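Local coordinates for conserved hypothetical protein, putative anti-sigma factor (PDB 4M0N), which is probably an anti-sigma factor of the FecR family, this piece holding its FecR and FecR C-terminal regions and binding a magnesium ion, at residues V25-E29 and E175-N179; N44-R50 and V62-E67; R85-V89 and V116-P121. The protein carries 1 engineered substitution. All coordinates share one frame; numbering follows the deposited sequence. Where two conformers were deposited one is given.

Contact 1 of 3, residues V25-E29 and E175-N179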
loop_
_atom_site.group_PDB
_atom_site.type_symbol
_atom_site.label_atom_id
_atom_site.label_comp_id
_atom_site.label_asym_id
_atom_site.label_seq_id
_atom_site.Cartn_x
_atom_site.Cartn_y
_atom_site.Cartn_z
ATOM N N VAL A 25 -4.821 -3.006 -12.186
ATOM C CA VAL A 25 -4.989 -1.570 -12.199
ATOM C C VAL A 25 -3.717 -0.966 -12.729
ATOM O O VAL A 25 -2.621 -1.249 -12.232
ATOM C CB VAL A 25 -5.259 -1.041 -10.781
ATOM C CG1 VAL A 25 -5.609 0.428 -10.819
ATOM C CG2 VAL A 25 -6.395 -1.839 -10.132
ATOM N N ASN A 26 -3.843 -0.159 -13.757
ATOM C CA ASN A 26 -2.689 0.510 -14.315
ATOM C C ASN A 26 -2.151 1.567 -13.389
ATOM O O ASN A 26 -2.857 2.080 -12.491
ATOM C CB ASN A 26 -3.071 1.196 -15.617
ATOM C CG ASN A 26 -3.439 0.218 -16.707
ATOM O OD1 ASN A 26 -2.889 -0.869 -16.788
ATOM N ND2 ASN A 26 -4.373 0.609 -17.546
ATOM N N HIS A 27 -0.906 1.960 -13.623
ATOM C CA HIS A 27 -0.378 3.113 -12.903
ATOM C C HIS A 27 -1.211 4.356 -13.267
ATOM O O HIS A 27 -1.673 4.499 -14.409
ATOM C CB HIS A 27 1.113 3.284 -13.169
ATOM C CG HIS A 27 1.943 2.188 -12.576
ATOM N ND1 HIS A 27 3.238 1.921 -12.976
ATOM C CD2 HIS A 27 1.644 1.255 -11.639
ATOM C CE1 HIS A 27 3.709 0.895 -12.287
ATOM N NE2 HIS A 27 2.760 0.463 -11.488
ATOM N N GLY A 28 -1.439 5.227 -12.284
ATOM C CA GLY A 28 -2.269 6.416 -12.477
ATOM C C GLY A 28 -3.764 6.215 -12.360
ATOM O O GLY A 28 -4.539 7.147 -12.604
ATOM N N GLU A 29 -4.186 5.010 -11.965
ATOM C CA GLU A 29 -5.597 4.651 -11.889
ATOM C C GLU A 29 -5.912 3.944 -10.578
ATOM O O GLU A 29 -5.001 3.580 -9.814
ATOM C CB GLU A 29 -5.967 3.710 -13.049
ATOM C CG GLU A 29 -5.819 4.373 -14.420
ATOM C CD GLU A 29 -6.286 3.521 -15.582
ATOM O OE1 GLU A 29 -7.276 2.772 -15.440
ATOM O OE2 GLU A 29 -5.673 3.625 -16.664
ATOM N N GLU A 175 5.593 7.276 -8.425
ATOM C CA GLU A 175 5.591 6.688 -9.757
ATOM C C GLU A 175 4.273 6.006 -10.083
ATOM O O GLU A 175 3.708 6.160 -11.177
ATOM C CB GLU A 175 6.709 5.657 -9.922
ATOM C CG GLU A 175 8.108 6.204 -9.891
ATOM C CD GLU A 175 9.115 5.116 -10.188
ATOM O OE1 GLU A 175 9.256 4.204 -9.343
ATOM O OE2 GLU A 175 9.747 5.194 -11.253
ATOM N N ARG A 176 3.751 5.257 -9.120
ATOM C CA ARG A 176 2.503 4.557 -9.319
ATOM C C ARG A 176 1.268 5.468 -9.378
ATOM O O ARG A 176 0.367 5.258 -10.189
ATOM C CB ARG A 176 2.329 3.529 -8.206
ATOM C CG ARG A 176 3.282 2.375 -8.360
ATOM C CD ARG A 176 2.930 1.248 -7.391
ATOM N NE ARG A 176 3.206 1.632 -6.018
ATOM C CZ ARG A 176 4.241 1.211 -5.287
ATOM N NH1 ARG A 176 5.133 0.384 -5.778
ATOM N NH2 ARG A 176 4.392 1.657 -4.041
ATOM N N MET A 177 1.244 6.473 -8.514
ATOM C CA MET A 177 0.127 7.420 -8.481
ATOM C C MET A 177 0.032 8.244 -9.734
ATOM O O MET A 177 -1.068 8.415 -10.259
ATOM C CB MET A 177 0.244 8.391 -7.304
ATOM C CG MET A 177 -0.842 9.474 -7.300
ATOM S SD MET A 177 -0.981 10.301 -5.696
ATOM C CE MET A 177 -1.763 9.072 -4.627
ATOM N N TYR A 178 1.168 8.811 -10.155
ATOM C CA TYR A 178 1.209 9.778 -11.225
ATOM C C TYR A 178 1.570 9.198 -12.584
ATOM O O TYR A 178 1.573 9.918 -13.587
ATOM C CB TYR A 178 2.151 10.921 -10.840
ATOM C CG TYR A 178 1.654 11.679 -9.624
ATOM C CD1 TYR A 178 0.620 12.599 -9.716
ATOM C CD2 TYR A 178 2.196 11.440 -8.372
ATOM C CE1 TYR A 178 0.158 13.278 -8.595
ATOM C CE2 TYR A 178 1.747 12.119 -7.255
ATOM C CZ TYR A 178 0.733 13.058 -7.369
ATOM O OH TYR A 178 0.278 13.741 -6.248
ATOM N N ASN A 179 1.825 7.887 -12.629
ATOM C CA ASN A 179 2.258 7.210 -13.842
ATOM C C ASN A 179 3.421 7.929 -14.522
ATOM O O ASN A 179 3.367 8.307 -15.720
ATOM C CB ASN A 179 1.097 7.001 -14.794
ATOM C CG ASN A 179 1.466 6.109 -15.944
ATOM O OD1 ASN A 179 2.362 5.271 -15.825
ATOM N ND2 ASN A 179 0.802 6.294 -17.065
HETATM O O HOH W 1 3.373 2.729 -15.931
#

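Contact 2 of 3, residues N44-R50 and V62-E67. With MG (magnesium ion), chain B.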
loop_
_atom_site.group_PDB
_atom_site.type_symbol
_atom_site.label_atom_id
_atom_site.label_comp_id
_atom_site.label_asym_id
_atom_site.label_seq_id
_atom_site.Cartn_x
_atom_site.Cartn_y
_atom_site.Cartn_z
ATOM N N ASN A 44 -5.442 0.052 -5.568
ATOM C CA ASN A 44 -4.596 1.187 -5.914
ATOM C C ASN A 44 -3.824 0.869 -7.192
ATOM O O ASN A 44 -3.767 -0.279 -7.633
ATOM C CB ASN A 44 -3.659 1.496 -4.774
ATOM C CG ASN A 44 -3.133 2.929 -4.808
ATOM O OD1 ASN A 44 -3.521 3.725 -5.687
ATOM N ND2 ASN A 44 -2.257 3.258 -3.863
ATOM N N ALA A 45 -3.255 1.908 -7.779
ATOM C CA ALA A 45 -2.447 1.839 -8.977
ATOM C C ALA A 45 -1.406 0.732 -8.897
ATOM O O ALA A 45 -0.685 0.620 -7.903
ATOM C CB ALA A 45 -1.712 3.187 -9.151
ATOM N N GLY A 46 -1.343 -0.105 -9.928
ATOM C CA GLY A 46 -0.264 -1.093 -10.002
ATOM C C GLY A 46 -0.563 -2.432 -9.388
ATOM O O GLY A 46 0.347 -3.277 -9.219
ATOM N N THR A 47 -1.814 -2.614 -8.995
ATOM C CA THR A 47 -2.239 -3.787 -8.234
ATOM C C THR A 47 -2.942 -4.822 -9.066
ATOM O O THR A 47 -3.661 -4.494 -10.005
ATOM C CB THR A 47 -3.175 -3.327 -7.126
ATOM O OG1 THR A 47 -2.475 -2.361 -6.347
ATOM C CG2 THR A 47 -3.666 -4.455 -6.281
ATOM N N VAL A 48 -2.746 -6.074 -8.669
ATOM C CA VAL A 48 -3.438 -7.224 -9.249
ATOM C C VAL A 48 -4.133 -7.985 -8.153
ATOM O O VAL A 48 -3.540 -8.185 -7.072
ATOM C CB VAL A 48 -2.468 -8.220 -9.888
ATOM C CG1 VAL A 48 -3.254 -9.280 -10.655
ATOM C CG2 VAL A 48 -1.471 -7.513 -10.770
ATOM N N MET A 49 -5.374 -8.393 -8.421
ATOM C CA MET A 49 -6.122 -9.232 -7.529
ATOM C C MET A 49 -6.839 -10.351 -8.310
ATOM O O MET A 49 -7.420 -10.118 -9.384
ATOM C CB MET A 49 -7.110 -8.416 -6.667
ATOM C CG MET A 49 -7.932 -9.286 -5.728
ATOM S SD MET A 49 -9.001 -8.356 -4.611
ATOM C CE MET A 49 -10.234 -7.741 -5.732
ATOM N N ARG A 50 -6.799 -11.550 -7.735
ATOM C CA ARG A 50 -7.381 -12.763 -8.299
ATOM C C ARG A 50 -8.415 -13.256 -7.307
ATOM O O ARG A 50 -8.130 -13.368 -6.106
ATOM C CB ARG A 50 -6.215 -13.777 -8.436
ATOM C CG ARG A 50 -6.252 -14.894 -9.427
ATOM C CD ARG A 50 -4.860 -15.562 -9.381
ATOM N NE ARG A 50 -3.847 -14.650 -9.930
ATOM C CZ ARG A 50 -2.814 -14.084 -9.303
ATOM N NH1 ARG A 50 -2.531 -14.308 -8.026
ATOM N NH2 ARG A 50 -2.040 -13.255 -10.003
ATOM N N VAL A 62 -8.931 -14.557 -1.530
ATOM C CA VAL A 62 -8.457 -13.785 -2.665
ATOM C C VAL A 62 -6.923 -13.701 -2.584
ATOM O O VAL A 62 -6.323 -13.892 -1.503
ATOM C CB VAL A 62 -9.143 -12.417 -2.799
ATOM C CG1 VAL A 62 -10.669 -12.573 -2.790
ATOM C CG2 VAL A 62 -8.687 -11.440 -1.726
ATOM N N GLU A 63 -6.300 -13.519 -3.743
ATOM C CA GLU A 63 -4.851 -13.345 -3.840
ATOM C C GLU A 63 -4.595 -11.971 -4.381
ATOM O O GLU A 63 -5.292 -11.515 -5.289
ATOM C CB GLU A 63 -4.193 -14.389 -4.754
ATOM C CG GLU A 63 -4.166 -15.798 -4.178
ATOM C CD GLU A 63 -3.536 -16.808 -5.132
ATOM O OE1 GLU A 63 -3.368 -16.499 -6.318
ATOM O OE2 GLU A 63 -3.241 -17.925 -4.685
ATOM N N MET A 64 -3.618 -11.272 -3.811
ATOM C CA MET A 64 -3.364 -9.936 -4.227
ATOM C C MET A 64 -1.891 -9.608 -4.161
ATOM O O MET A 64 -1.175 -10.075 -3.276
ATOM C CB MET A 64 -4.169 -8.981 -3.334
ATOM C CG MET A 64 -4.153 -7.553 -3.816
ATOM S SD MET A 64 -2.851 -6.499 -3.150
ATOM C CE MET A 64 -3.343 -6.499 -1.421
ATOM N N GLU A 65 -1.437 -8.823 -5.123
ATOM C CA GLU A 65 -0.138 -8.209 -5.118
ATOM C C GLU A 65 -0.303 -6.754 -5.513
ATOM O O GLU A 65 -0.937 -6.442 -6.546
ATOM C CB GLU A 65 0.789 -8.964 -6.080
ATOM C CG GLU A 65 2.203 -8.441 -6.141
ATOM C CD GLU A 65 2.332 -7.289 -7.107
ATOM O OE1 GLU A 65 1.946 -7.436 -8.310
ATOM O OE2 GLU A 65 2.830 -6.251 -6.682
ATOM N N GLY A 66 0.188 -5.859 -4.659
ATOM C CA GLY A 66 -0.040 -4.416 -4.803
ATOM C C GLY A 66 -0.673 -3.897 -3.540
ATOM O O GLY A 66 -0.403 -4.421 -2.457
ATOM N N GLU A 67 -1.570 -2.922 -3.671
ATOM C CA GLU A 67 -2.230 -2.324 -2.513
ATOM C C GLU A 67 -3.713 -2.269 -2.696
ATOM O O GLU A 67 -4.200 -1.858 -3.759
ATOM C CB GLU A 67 -1.665 -0.912 -2.259
ATOM C CG GLU A 67 -2.409 -0.234 -1.093
ATOM C CD GLU A 67 -1.774 1.070 -0.690
ATOM O OE1 GLU A 67 -1.243 1.823 -1.577
ATOM O OE2 GLU A 67 -1.762 1.361 0.537
HETATM MG MG MG B . 2.220 -3.714 -9.984
HETATM O O HOH W 2 1.536 -5.582 -10.251
HETATM O O HOH W 3 3.127 -4.184 -8.224
HETATM O O HOH W 4 1.526 -3.148 -11.943
HETATM O O HOH W 5 4.115 -4.168 -10.955
HETATM O O HOH W 6 2.877 -1.794 -9.749
#

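Contact 3 of 3, residues R85-V89 and V116-P121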
loop_
_atom_site.group_PDB
_atom_site.type_symbol
_atom_site.label_atom_id
_atom_site.label_comp_id
_atom_site.label_asym_id
_atom_site.label_seq_id
_atom_site.Cartn_x
_atom_site.Cartn_y
_atom_site.Cartn_z
ATOM N N ARG A 85 2.101 -12.743 -1.006
ATOM C CA ARG A 85 3.302 -13.538 -0.964
ATOM C C ARG A 85 3.851 -13.638 0.460
ATOM O O ARG A 85 4.309 -14.709 0.857
ATOM C CB ARG A 85 4.359 -12.980 -1.912
ATOM C CG ARG A 85 5.612 -13.857 -1.989
ATOM C CD ARG A 85 6.737 -13.211 -2.796
ATOM N NE ARG A 85 7.232 -11.947 -2.231
ATOM C CZ ARG A 85 8.177 -11.818 -1.294
ATOM N NH1 ARG A 85 8.781 -12.879 -0.764
ATOM N NH2 ARG A 85 8.533 -10.604 -0.880
ATOM N N GLN A 86 3.824 -12.523 1.193
ATOM C CA GLN A 86 4.461 -12.405 2.496
ATOM C C GLN A 86 3.610 -12.955 3.644
ATOM O O GLN A 86 4.146 -13.325 4.693
ATOM C CB GLN A 86 4.753 -10.948 2.773
ATOM C CG GLN A 86 5.712 -10.324 1.765
ATOM C CD GLN A 86 5.010 -9.499 0.696
ATOM O OE1 GLN A 86 3.869 -9.803 0.277
ATOM N NE2 GLN A 86 5.706 -8.464 0.217
ATOM N N ALA A 87 2.292 -12.936 3.453
ATOM C CA ALA A 87 1.386 -13.103 4.578
ATOM C C ALA A 87 -0.002 -13.372 4.129
ATOM O O ALA A 87 -0.439 -12.899 3.085
ATOM C CB ALA A 87 1.344 -11.834 5.414
ATOM N N ASP A 88 -0.725 -14.099 4.957
ATOM C CA ASP A 88 -2.165 -14.118 4.837
ATOM C C ASP A 88 -2.760 -13.149 5.828
ATOM O O ASP A 88 -2.383 -13.135 7.009
ATOM C CB ASP A 88 -2.728 -15.499 5.175
ATOM C CG ASP A 88 -2.528 -16.548 4.083
ATOM O OD1 ASP A 88 -2.168 -16.228 2.947
ATOM O OD2 ASP A 88 -2.841 -17.747 4.336
ATOM N N VAL A 89 -3.764 -12.397 5.390
ATOM C CA VAL A 89 -4.498 -11.550 6.297
ATOM C C VAL A 89 -5.890 -12.140 6.422
ATOM O O VAL A 89 -6.634 -12.219 5.430
ATOM C CB VAL A 89 -4.558 -10.108 5.773
ATOM C CG1 VAL A 89 -5.323 -9.237 6.743
ATOM C CG2 VAL A 89 -3.148 -9.610 5.491
ATOM N N VAL A 116 -8.140 -8.050 12.840
ATOM C CA VAL A 116 -7.462 -8.672 11.731
ATOM C C VAL A 116 -6.331 -9.568 12.247
ATOM O O VAL A 116 -5.581 -9.174 13.138
ATOM C CB VAL A 116 -6.872 -7.562 10.841
ATOM C CG1 VAL A 116 -6.033 -8.128 9.753
ATOM C CG2 VAL A 116 -8.003 -6.679 10.291
ATOM N N GLU A 117 -6.204 -10.763 11.671
ATOM C CA GLU A 117 -5.068 -11.644 11.998
ATOM C C GLU A 117 -4.119 -11.671 10.808
ATOM O O GLU A 117 -4.543 -11.865 9.694
ATOM C CB GLU A 117 -5.544 -13.072 12.273
ATOM C CG GLU A 117 -4.445 -14.037 12.663
ATOM C CD GLU A 117 -4.949 -15.428 13.067
ATOM O OE1 GLU A 117 -5.754 -15.519 14.009
ATOM O OE2 GLU A 117 -4.521 -16.423 12.451
ATOM N N VAL A 118 -2.831 -11.497 11.065
ATOM C CA VAL A 118 -1.834 -11.547 10.036
ATOM C C VAL A 118 -0.958 -12.749 10.283
ATOM O O VAL A 118 -0.236 -12.820 11.283
ATOM C CB VAL A 118 -0.987 -10.267 10.024
ATOM C CG1 VAL A 118 0.042 -10.337 8.903
ATOM C CG2 VAL A 118 -1.886 -9.033 9.849
ATOM N N ASP A 119 -0.990 -13.687 9.340
ATOM C CA ASP A 119 -0.291 -14.924 9.487
ATOM C C ASP A 119 0.887 -14.931 8.530
ATOM O O ASP A 119 0.718 -14.849 7.316
ATOM C CB ASP A 119 -1.198 -16.091 9.133
ATOM C CG ASP A 119 -2.421 -16.175 9.998
ATOM O OD1 ASP A 119 -2.310 -15.953 11.221
ATOM O OD2 ASP A 119 -3.512 -16.493 9.459
ATOM N N MET A 120 2.076 -15.083 9.103
ATOM C CA MET A 120 3.339 -15.120 8.372
ATOM C C MET A 120 4.022 -16.433 8.775
ATOM O O MET A 120 3.626 -17.085 9.741
ATOM C CB MET A 120 4.199 -13.887 8.727
ATOM C CG MET A 120 3.657 -12.536 8.234
ATOM S SD MET A 120 4.167 -11.120 9.204
ATOM C CE MET A 120 3.286 -11.368 10.764
ATOM N N PRO A 121 5.030 -16.858 8.013
ATOM C CA PRO A 121 5.623 -18.166 8.256
ATOM C C PRO A 121 5.997 -18.410 9.721
ATOM O O PRO A 121 5.691 -19.460 10.309
ATOM C CB PRO A 121 6.853 -18.145 7.342
ATOM C CG PRO A 121 6.438 -17.269 6.206
ATOM C CD PRO A 121 5.633 -16.173 6.853
#

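Contact 1 of 3, residues V25-E29 and E175-N179
The imidazole of His-27 lays one face over the aliphatic part of Arg-176, whose CG sits 4.0 Å from the ring centroid, a CH-pi contact. The NE2-CD2 side of the ring takes most of this touch, with NE2 3.7 Å from Arg-176 CG. With chi1 at -68°, CG of His-27 swings beside its own backbone N, which brings the ring over the helix. At the ring edge stands the Asn-179 amide: its OD1 is 3.5 Å from His-27 CB and takes a bond of 2.7 Å from water 1. The same water is 3.1 Å from His-27 ND1 and so bridges the two side chains. An alanine in place of His-27 would probably uncover the Arg-176 methylenes and leave this water without one of its partners. In the backbone, Gly-28 N donates to Arg-176 O (2.8 Å, 151° at the hydrogen), and Gly-28 CA approaches Met-177 O at 3.2 Å as a CH...O contact. Asn-26 to Glu-29 form a type II beta turn with Gly-28 third, where its positive phi calls for glycine; a side chain there would also press on Asn-179 CB. The Arg-176 guanidinium leads away to salt bridges with Asp-104, Glu-103 and Asp-173, and makes a cation-pi contact with Tyr-101. The turn links strands 21-24 and 31-34 of the FecR region, and it meets the C-terminal end of helix 167-178, whose Met-177 and Tyr-178 face strand 159-166.

Contact 2 of 3, residues N44-R50 and V62-E67
Asn-44 and Glu-67 run side by side, pointing the same way, with amide and carboxylate turned 43° against each other. ND2 of Asn-44 keeps Glu-67 OE1 within its amide plane at 2.9 Å, yet it reaches that oxygen from above the carboxylate plane. The other oxygen, Glu-67 OE2, is bonded to Asn-97. The side chains of Arg-50 and Glu-63 cross at a slant, and their guanidinium and carboxylate planes stand 78° apart. Their salt bridge, NH1 of Arg-50 to OE1 of Glu-63 at 2.9 Å, meets the carboxylate on its anti side, somewhat out of its plane, while NE of Arg-50 pairs with Glu-22. Thr-47 turns its hydroxyl toward the corner of the second strand, chi1 -57° placing OG1 beside its own N, and OG1 accepts Glu-67 N at 2.9 Å. Gly-66 passes close by, and a CB there would collide with Thr-47 OG1.

Between these ends, strands 48-50 and 62-65 pair antiparallel: Val-48 N to Glu-65 O is 2.8 Å, and the reverse bond and both bonds of the Arg-50/Glu-63 pair follow. Met-49 and Met-64 form the non-hydrogen-bonded pair, CB of Met-49 4.2 Å from CG of Met-64, on the face away from the charged residues.

Gly-46 O binds the magnesium at 2.1 Å, and five waters complete an octahedral shell. Glu-65 acts from the second shell: its OE1 takes water 2, and its OE2 takes water 3 at 2.6 Å as well as Gln-102 N. The hairpin is flanked in its sheet by strand 21-24 beside 48-51 and by strand 80-83 beside 60-65, while Met-49 packs on strand 40-43 and Met-64 on 94-100 of the other sheet.

Contact 3 of 3, residues R85-V89 and V116-P121
Ala-87 CB packs on CG of Met-120 at 3.7 Å and also meets Val-118 CG1, just where the two strands begin to pair. The pairing itself rests on Asp-88 and Asp-119, which satisfy each other's backbone in both directions. Asp-88 N donates to Asp-119 O at 2.9 Å, somewhat bent at the hydrogen. The return bond, Asp-119 N to Asp-88 O, is 2.8 Å long and almost straight at 176°. On one side of this pair Glu-117 bonds through its backbone to Lys-90; on the other, Ala-87 CA makes a CH...O contact with Asp-119 O.

The two aspartate side chains share a face but turn to different neighbours. Asp-88 OD2 forms a salt bridge with Arg-83, which probably eases the proximity of the Asp-119 carboxylate, 5.3 Å away between Asp-88 OD2 and Asp-119 OD2. Glu-117 OE2 comes within 2.6 Å of Asp-119 OD1, close enough to suggest that one of these acids holds a proton. Ala-87 O is taken by the Thr-84 hydroxyl, and Gln-86 NE2 goes to Asn-137. Pro-121, having no N-H to offer, brings its CD toward Gln-86 O where the ladder runs out.

On the opposite face, Val-89 and Val-116 meet through CG1 methyls only 3.3 Å apart, tighter than usual. Each CG1 stands anti to its backbone N (chi1 -180° and 174°), which sets the two methyls against each other. These valines, with Val-118, point inward: Val-89 and Val-116 touch Phe-96 of strand 94-100, and also touch Val-109 and Val-111, respectively, of strand 106-111 in the second sheet. It is an antiparallel pair with one polar and one apolar face, as in a sandwich of two packed sheets.

From the N terminus, strand 21-24 leads into the turn that opens contact 1, which does not close until 146 residues later on helix 167-178 and so joins the FecR region to the C-terminal one. Contacts 2 and 3 both fall within that long loop and follow one another in series, neither crossing the other. Contact 2 closes the short hairpin of strands 48-51 and 60-65; contact 3 closes a longer excursion in which strands 94-100 and 106-111 pass through the other sheet. Contacts 1 and 2 touch directly, Val-25 probably bonding to Gly-46 and Thr-47 through the backbone. Contact 3 belongs to the same sheet as contact 2, with centres about 15 Å apart.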